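PDB 2P67: LAO/AO transport system kinase from Escherichia coli, which belongs to the MeaB family of P-loop GTPases and is probably a nucleotide-binding protein. Local coordinates for residues Y230-P235 with T263-L268. Sequence-based numbering, arbitrary orientation.
Sequences YDEWQP and TASGRL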
loop_
_atom_site.group_PDB
_atom_site.type_symbol
_atom_site.label_atom_id
_atom_site.label_comp_id
_atom_site.label_asym_id
_atom_site.label_seq_id
_atom_site.Cartn_x
_atom_site.Cartn_y
_atom_site.Cartn_z
ATOM N N TYR A 230 -10.385 -7.276 8.844
ATOM C CA TYR A 230 -10.876 -7.053 10.209
ATOM C C TYR A 230 -10.911 -8.377 10.981
ATOM O O TYR A 230 -11.539 -9.339 10.522
ATOM C CB TYR A 230 -12.315 -6.546 10.162
ATOM C CG TYR A 230 -12.531 -5.257 9.408
ATOM C CD1 TYR A 230 -11.867 -4.087 9.787
ATOM C CD2 TYR A 230 -13.410 -5.206 8.321
ATOM C CE1 TYR A 230 -12.086 -2.884 9.105
ATOM C CE2 TYR A 230 -13.636 -4.017 7.631
ATOM C CZ TYR A 230 -12.973 -2.862 8.032
ATOM O OH TYR A 230 -13.220 -1.703 7.328
ATOM N N ASP A 231 -10.323 -8.406 12.180
ATOM C CA ASP A 231 -10.349 -9.584 13.051
ATOM C C ASP A 231 -11.773 -10.150 13.197
ATOM O O ASP A 231 -11.985 -11.356 13.247
ATOM C CB ASP A 231 -9.770 -9.217 14.433
ATOM C CG ASP A 231 -8.410 -8.504 14.344
ATOM O OD1 ASP A 231 -7.641 -8.766 13.392
ATOM O OD2 ASP A 231 -8.108 -7.673 15.234
ATOM N N GLU A 232 -12.745 -9.237 13.284
ATOM C CA GLU A 232 -14.161 -9.550 13.521
ATOM C C GLU A 232 -14.900 -10.243 12.365
ATOM O O GLU A 232 -15.996 -10.738 12.566
ATOM C CB GLU A 232 -14.929 -8.250 13.813
ATOM C CG GLU A 232 -14.528 -7.514 15.079
ATOM C CD GLU A 232 -13.346 -6.563 14.909
ATOM O OE1 GLU A 232 -12.712 -6.519 13.828
ATOM O OE2 GLU A 232 -13.045 -5.843 15.888
ATOM N N TRP A 233 -14.314 -10.223 11.161
ATOM C CA TRP A 233 -15.040 -10.594 9.926
ATOM C C TRP A 233 -14.241 -11.460 8.945
ATOM O O TRP A 233 -13.199 -11.030 8.439
ATOM C CB TRP A 233 -15.524 -9.310 9.216
ATOM C CG TRP A 233 -16.379 -9.513 7.964
ATOM C CD1 TRP A 233 -15.999 -9.250 6.678
ATOM C CD2 TRP A 233 -17.723 -10.015 7.889
ATOM N NE1 TRP A 233 -17.024 -9.554 5.809
ATOM C CE2 TRP A 233 -18.088 -10.029 6.526
ATOM C CE3 TRP A 233 -18.660 -10.456 8.845
ATOM C CZ2 TRP A 233 -19.357 -10.446 6.087
ATOM C CZ3 TRP A 233 -19.931 -10.875 8.407
ATOM C CH2 TRP A 233 -20.265 -10.850 7.039
ATOM N N GLN A 234 -14.713 -12.686 8.689
ATOM C CA GLN A 234 -14.205 -13.443 7.544
ATOM C C GLN A 234 -14.971 -12.939 6.320
ATOM O O GLN A 234 -16.204 -13.034 6.289
ATOM C CB GLN A 234 -14.409 -14.970 7.685
ATOM C CG GLN A 234 -13.468 -15.763 6.720
ATOM C CD GLN A 234 -12.003 -15.807 7.222
ATOM O OE1 GLN A 234 -11.739 -16.174 8.370
ATOM N NE2 GLN A 234 -11.060 -15.422 6.370
ATOM N N PRO A 235 -14.255 -12.369 5.321
ATOM C CA PRO A 235 -14.958 -11.940 4.097
ATOM C C PRO A 235 -15.773 -13.076 3.477
ATOM O O PRO A 235 -15.345 -14.243 3.512
ATOM C CB PRO A 235 -13.816 -11.527 3.157
ATOM C CG PRO A 235 -12.707 -11.091 4.096
ATOM C CD PRO A 235 -12.818 -12.043 5.276
ATOM N N THR A 263 -19.876 -3.735 14.677
ATOM C CA THR A 263 -20.422 -2.877 15.751
ATOM C C THR A 263 -20.336 -3.503 17.135
ATOM O O THR A 263 -20.287 -2.769 18.128
ATOM C CB THR A 263 -21.858 -2.353 15.486
ATOM O OG1 THR A 263 -22.774 -3.444 15.425
ATOM C CG2 THR A 263 -21.909 -1.554 14.172
ATOM N N ALA A 264 -20.292 -4.840 17.203
ATOM C CA ALA A 264 -20.145 -5.558 18.495
ATOM C C ALA A 264 -18.897 -5.149 19.291
ATOM O O ALA A 264 -18.922 -5.071 20.527
ATOM C CB ALA A 264 -20.184 -7.074 18.283
ATOM N N SER A 265 -17.816 -4.848 18.581
ATOM C CA SER A 265 -16.554 -4.495 19.203
ATOM C C SER A 265 -16.303 -2.995 19.182
ATOM O O SER A 265 -15.273 -2.558 19.657
ATOM C CB SER A 265 -15.417 -5.171 18.440
ATOM O OG SER A 265 -15.460 -4.755 17.084
ATOM N N GLY A 266 -17.221 -2.226 18.596
ATOM C CA GLY A 266 -16.992 -0.789 18.365
ATOM C C GLY A 266 -16.032 -0.490 17.214
ATOM O O GLY A 266 -15.547 0.638 17.081
ATOM N N ARG A 267 -15.763 -1.499 16.380
ATOM C CA ARG A 267 -14.804 -1.341 15.287
ATOM C C ARG A 267 -15.329 -0.441 14.169
ATOM O O ARG A 267 -14.551 0.301 13.578
ATOM C CB ARG A 267 -14.339 -2.706 14.738
ATOM C CG ARG A 267 -13.377 -2.675 13.522
ATOM C CD ARG A 267 -12.063 -1.894 13.724
ATOM N NE ARG A 267 -11.097 -2.204 12.664
ATOM C CZ ARG A 267 -10.129 -1.397 12.220
ATOM N NH1 ARG A 267 -9.961 -0.178 12.713
ATOM N NH2 ARG A 267 -9.319 -1.816 11.256
ATOM N N LEU A 268 -16.628 -0.496 13.885
ATOM C CA LEU A 268 -17.178 0.349 12.817
ATOM C C LEU A 268 -16.946 1.840 13.086
ATOM O O LEU A 268 -16.437 2.558 12.220
ATOM C CB LEU A 268 -18.657 0.072 12.563
ATOM C CG LEU A 268 -19.185 0.771 11.294
ATOM C CD1 LEU A 268 -18.274 0.552 10.073
ATOM C CD2 LEU A 268 -20.593 0.325 10.991
#
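Glu232 and Arg267 reach each other's segments through chains that both bend at the second torsion. In Glu232, CG stands anti to the carbonyl carbon (chi1 -64°), and the bend carries the carboxylate to Ser265. The hydroxyl OG of Ser265 donates a hydrogen bond of 2.9 Å to Glu232 OE2. It comes from above the carboxylate plane, 40° out of it. Glu232 OE2 also lies 3.6 Å from Arg267 CB, so the acid rests against the aliphatic start of the arginine. There is no salt bridge: Glu232 OE1 stays 4.8 Å from Arg267 NE, though the opposite charges may still attract.

The contact joins the loop ahead of strand 236-239 to the junction of helices 248-264 and 267-294 in this P-loop NTPase fold. Tyr230 to Trp233 form a type I beta turn. At the junction, Gly266 closes the first helix in a Schellman motif and is the N-cap of the next.

The guanidinium stands nearly upright to the Tyr230 ring, the planes 83° apart. Arg267 NH2 lies in the ring plane at its edge, 3.7 Å from Tyr230 CE1. Arg267 NH1 is hydrogen-bonded to Gln274 OE1, one turn further along helix 267-294 than its weaker partner Gln270.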